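Local coordinates for protein acetaldehyde dehydrogenase (Acetylating) (Geobacillus thermoglucosidasius, PDB 5J78) that probably catalyses the reversible, NAD-dependent conversion of acetaldehyde and coenzyme A to acetyl-CoA, as an acetylating aldehyde dehydrogenase, at residues G74-F86 and S168-M180. Residues are numbered along the deposited sequence; the frame is centred on the assembly and turned at random. Where two conformers were deposited one is given.
Sequences GRLAAMAVEETGF and SAAKCTAEAARIM
Leu-76 is a knob in a hole: its isobutyl group drops into a hollow on helix 170-186 bordered by Cys-172, Glu-175, Ala-176 and Ile-179. It fills that hollow with CD2, which lies 3.8 Å from Ala-176 N, while Ala-176, having only a methyl group, lets the knob sink close to the backbone. Ile-179 meets it tip to tip, Ile-179 CD1 to Leu-76 CD2 at 3.8 Å. One turn on, Met-79 lays its flexible thioether across Glu-175 at about a right angle, its SD 3.5 Å from Glu-175 CG, and the bend at chi3 (73°) turns CE back over Glu-175 CB and Lys-171 O. Small side chains at Cys-172 and Ala-80, SG 3.9 Å from CB, are consistent with axes that approach to 8.6 Å. The two segments run nearly antiparallel (162°); in this aldehyde dehydrogenase fold helix 170-186 lies against strand 194-196 of the mixed sheet and helix 143-156, helix 55-84 against helix 89-107. With CG anti to its own N (chi1 178°), the extended Glu-83 reaches the first turn of the facing helix. OE1 accepts from Cys-172 N (2.8 Å) and OE2 from Lys-171 N (2.9 Å), both through syn lone pairs, a fork that fixes the group's rotation and probably gains from the helix dipole. Beyond it, Thr-84 CG2 fits against Ala-169 CB, its hydroxyl turned back to Ala-80 O.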
loop_
_atom_site.group_PDB
_atom_site.type_symbol
_atom_site.label_atom_id
_atom_site.label_comp_id
_atom_site.label_asym_id
_atom_site.label_seq_id
_atom_site.Cartn_x
_atom_site.Cartn_y
_atom_site.Cartn_z
ATOM N N GLY A 74 -37.476 -20.548 11.277
ATOM C CA GLY A 74 -36.990 -21.841 11.755
ATOM C C GLY A 74 -36.018 -22.479 10.769
ATOM O O GLY A 74 -34.978 -23.008 11.147
ATOM N N ARG A 75 -36.337 -22.391 9.489
ATOM C CA ARG A 75 -35.496 -23.024 8.484
ATOM C C ARG A 75 -34.136 -22.328 8.369
ATOM O O ARG A 75 -33.105 -22.994 8.265
ATOM C CB ARG A 75 -36.208 -23.064 7.127
ATOM C CG ARG A 75 -37.127 -24.294 6.961
ATOM C CD ARG A 75 -37.774 -24.388 5.604
ATOM N NE ARG A 75 -38.892 -23.465 5.479
ATOM C CZ ARG A 75 -40.084 -23.656 6.027
ATOM N NH1 ARG A 75 -40.337 -24.746 6.745
ATOM N NH2 ARG A 75 -41.023 -22.748 5.862
ATOM N N LEU A 76 -34.132 -20.997 8.411
ATOM C CA LEU A 76 -32.877 -20.258 8.440
ATOM C C LEU A 76 -32.122 -20.556 9.725
ATOM O O LEU A 76 -30.900 -20.705 9.710
ATOM C CB LEU A 76 -33.113 -18.751 8.313
ATOM C CG LEU A 76 -33.709 -18.319 6.968
ATOM C CD1 LEU A 76 -34.172 -16.859 6.967
ATOM C CD2 LEU A 76 -32.683 -18.519 5.867
ATOM N N ALA A 77 -32.833 -20.608 10.846
ATOM C CA ALA A 77 -32.182 -20.932 12.098
ATOM C C ALA A 77 -31.399 -22.251 11.962
ATOM O O ALA A 77 -30.223 -22.328 12.341
ATOM C CB ALA A 77 -33.203 -21.016 13.238
ATOM N N ALA A 78 -32.043 -23.272 11.390
ATOM C CA ALA A 78 -31.446 -24.609 11.283
ATOM C C ALA A 78 -30.214 -24.603 10.384
ATOM O O ALA A 78 -29.184 -25.180 10.727
ATOM C CB ALA A 78 -32.487 -25.615 10.757
ATOM N N MET A 79 -30.317 -23.948 9.238
ATOM C CA MET A 79 -29.157 -23.802 8.362
ATOM C C MET A 79 -27.970 -23.155 9.074
ATOM O O MET A 79 -26.827 -23.587 8.913
ATOM C CB MET A 79 -29.518 -22.981 7.122
ATOM C CG MET A 79 -30.398 -23.704 6.128
ATOM S SD MET A 79 -30.750 -22.677 4.682
ATOM C CE MET A 79 -29.152 -22.759 3.881
ATOM N N ALA A 80 -28.237 -22.150 9.901
ATOM C CA ALA A 80 -27.159 -21.398 10.530
ATOM C C ALA A 80 -26.468 -22.225 11.619
ATOM O O ALA A 80 -25.231 -22.242 11.712
ATOM C CB ALA A 80 -27.695 -20.071 11.100
ATOM N N VAL A 81 -27.252 -22.935 12.429
ATOM C CA VAL A 81 -26.666 -23.797 13.453
ATOM C C VAL A 81 -25.801 -24.886 12.809
ATOM O O VAL A 81 -24.680 -25.137 13.269
ATOM C CB VAL A 81 -27.728 -24.471 14.369
ATOM C CG1 VAL A 81 -27.032 -25.423 15.363
ATOM C CG2 VAL A 81 -28.534 -23.452 15.128
ATOM N N GLU A 82 -26.304 -25.533 11.759
ATOM C CA GLU A 82 -25.602 -26.681 11.201
ATOM C C GLU A 82 -24.339 -26.230 10.480
ATOM O O GLU A 82 -23.316 -26.903 10.533
ATOM C CB GLU A 82 -26.498 -27.472 10.244
ATOM C CG GLU A 82 -27.773 -28.019 10.880
ATOM C CD GLU A 82 -27.553 -29.278 11.730
ATOM O OE1 GLU A 82 -26.392 -29.652 11.999
ATOM O OE2 GLU A 82 -28.560 -29.899 12.135
ATOM N N GLU A 83 -24.394 -25.079 9.817
ATOM C CA GLU A 83 -23.271 -24.682 8.992
ATOM C C GLU A 83 -22.165 -24.107 9.876
ATOM O O GLU A 83 -20.986 -24.407 9.666
ATOM C CB GLU A 83 -23.714 -23.681 7.906
ATOM C CG GLU A 83 -22.563 -23.182 7.030
ATOM C CD GLU A 83 -23.003 -22.175 5.946
ATOM O OE1 GLU A 83 -24.095 -21.574 6.079
ATOM O OE2 GLU A 83 -22.252 -21.994 4.951
ATOM N N THR A 84 -22.536 -23.314 10.880
ATOM C CA THR A 84 -21.537 -22.639 11.707
ATOM C C THR A 84 -21.138 -23.418 12.957
ATOM O O THR A 84 -20.053 -23.196 13.496
ATOM C CB THR A 84 -22.016 -21.241 12.180
ATOM O OG1 THR A 84 -23.099 -21.390 13.105
ATOM C CG2 THR A 84 -22.435 -20.363 11.003
ATOM N N GLY A 85 -22.015 -24.296 13.441
ATOM C CA GLY A 85 -21.770 -24.979 14.697
ATOM C C GLY A 85 -22.065 -24.137 15.928
ATOM O O GLY A 85 -21.904 -24.608 17.057
ATOM N N PHE A 86 -22.526 -22.907 15.718
ATOM C CA PHE A 86 -22.818 -21.989 16.827
ATOM C C PHE A 86 -24.270 -22.043 17.247
ATOM O O PHE A 86 -25.165 -22.080 16.403
ATOM C CB PHE A 86 -22.498 -20.520 16.453
ATOM C CG PHE A 86 -21.086 -20.276 15.984
ATOM C CD1 PHE A 86 -20.040 -21.077 16.402
ATOM C CD2 PHE A 86 -20.810 -19.214 15.120
ATOM C CE1 PHE A 86 -18.758 -20.833 15.980
ATOM C CE2 PHE A 86 -19.512 -18.973 14.681
ATOM C CZ PHE A 86 -18.495 -19.776 15.099
ATOM N N SER A 168 -17.599 -18.940 6.989
ATOM C CA SER A 168 -18.158 -20.088 7.703
ATOM C C SER A 168 -19.703 -20.061 7.766
ATOM O O SER A 168 -20.333 -20.973 8.335
ATOM C CB SER A 168 -17.574 -20.163 9.118
ATOM O OG SER A 168 -18.126 -19.164 9.943
ATOM N N ALA A 169 -20.306 -19.031 7.168
ATOM C CA ALA A 169 -21.762 -18.885 7.140
ATOM C C ALA A 169 -22.287 -18.505 5.746
ATOM O O ALA A 169 -23.376 -17.936 5.621
ATOM C CB ALA A 169 -22.205 -17.833 8.187
ATOM N N ALA A 170 -21.538 -18.833 4.697
ATOM C CA ALA A 170 -21.916 -18.400 3.343
ATOM C C ALA A 170 -23.276 -18.913 2.857
ATOM O O ALA A 170 -24.062 -18.155 2.277
ATOM C CB ALA A 170 -20.849 -18.800 2.361
ATOM N N LYS A 171 -23.585 -20.179 3.110
ATOM C CA LYS A 171 -24.836 -20.748 2.604
ATOM C C LYS A 171 -26.089 -20.229 3.323
ATOM O O LYS A 171 -27.069 -19.883 2.680
ATOM C CB LYS A 171 -24.794 -22.271 2.700
ATOM C CG LYS A 171 -23.856 -22.924 1.696
ATOM C CD LYS A 171 -23.652 -24.380 2.024
ATOM C CE LYS A 171 -22.625 -25.012 1.107
ATOM N NZ LYS A 171 -21.532 -25.648 1.891
ATOM N N CYS A 172 -26.077 -20.169 4.648
ATOM C CA CYS A 172 -27.271 -19.684 5.335
ATOM C C CYS A 172 -27.478 -18.170 5.082
ATOM O O CYS A 172 -28.616 -17.708 4.958
ATOM C CB CYS A 172 -27.200 -19.990 6.828
ATOM S SG CYS A 172 -25.913 -19.147 7.713
ATOM N N THR A 173 -26.385 -17.411 4.977
ATOM C CA THR A 173 -26.466 -15.969 4.670
ATOM C C THR A 173 -27.079 -15.746 3.271
ATOM O O THR A 173 -28.011 -14.959 3.107
ATOM C CB THR A 173 -25.057 -15.281 4.768
ATOM O OG1 THR A 173 -24.489 -15.526 6.061
ATOM C CG2 THR A 173 -25.159 -13.755 4.577
ATOM N N ALA A 174 -26.561 -16.444 2.267
ATOM C CA ALA A 174 -27.112 -16.342 0.927
ATOM C C ALA A 174 -28.574 -16.804 0.865
ATOM O O ALA A 174 -29.360 -16.226 0.124
ATOM C CB ALA A 174 -26.255 -17.138 -0.054
ATOM N N GLU A 175 -28.957 -17.821 1.635
ATOM C CA GLU A 175 -30.349 -18.294 1.604
ATOM C C GLU A 175 -31.269 -17.226 2.199
ATOM O O GLU A 175 -32.359 -16.976 1.675
ATOM C CB GLU A 175 -30.502 -19.642 2.350
ATOM C CG GLU A 175 -31.953 -20.205 2.462
ATOM C CD GLU A 175 -32.677 -20.406 1.125
ATOM O OE1 GLU A 175 -32.037 -20.410 0.053
ATOM O OE2 GLU A 175 -33.917 -20.571 1.148
ATOM N N ALA A 176 -30.814 -16.563 3.260
ATOM C CA ALA A 176 -31.592 -15.496 3.871
ATOM C C ALA A 176 -31.792 -14.336 2.891
ATOM O O ALA A 176 -32.890 -13.795 2.782
ATOM C CB ALA A 176 -30.918 -15.012 5.142
ATOM N N ALA A 177 -30.740 -13.962 2.172
ATOM C CA ALA A 177 -30.862 -12.939 1.131
ATOM C C ALA A 177 -31.815 -13.352 -0.020
ATOM O O ALA A 177 -32.607 -12.538 -0.500
ATOM C CB ALA A 177 -29.476 -12.600 0.571
ATOM N N ARG A 178 -31.708 -14.611 -0.442
ATOM C CA ARG A 178 -32.550 -15.186 -1.484
ATOM C C ARG A 178 -34.027 -15.052 -1.100
ATOM O O ARG A 178 -34.853 -14.606 -1.890
ATOM C CB ARG A 178 -32.177 -16.664 -1.684
ATOM C CG ARG A 178 -32.283 -17.214 -3.098
ATOM C CD ARG A 178 -31.612 -18.610 -3.192
ATOM N NE ARG A 178 -30.159 -18.512 -3.392
ATOM C CZ ARG A 178 -29.224 -19.060 -2.619
ATOM N NH1 ARG A 178 -29.540 -19.790 -1.539
ATOM N NH2 ARG A 178 -27.948 -18.875 -2.941
ATOM N N ILE A 179 -34.338 -15.425 0.135
ATOM C CA ILE A 179 -35.691 -15.349 0.651
ATOM C C ILE A 179 -36.185 -13.894 0.728
ATOM O O ILE A 179 -37.331 -13.620 0.401
ATOM C CB ILE A 179 -35.779 -16.017 2.033
ATOM C CG1 ILE A 179 -35.717 -17.542 1.879
ATOM C CG2 ILE A 179 -37.082 -15.669 2.742
ATOM C CD1 ILE A 179 -35.383 -18.257 3.152
ATOM N N MET A 180 -35.324 -12.968 1.143
ATOM C CA MET A 180 -35.690 -11.547 1.163
ATOM C C MET A 180 -36.022 -11.008 -0.248
ATOM O O MET A 180 -37.015 -10.297 -0.426
ATOM C CB MET A 180 -34.563 -10.726 1.808
ATOM C CG MET A 180 -34.420 -10.894 3.332
ATOM S SD MET A 180 -35.953 -10.754 4.307
ATOM C CE MET A 180 -36.515 -12.431 4.294
HETATM O O HOH W 1 -17.766 -21.666 12.108
#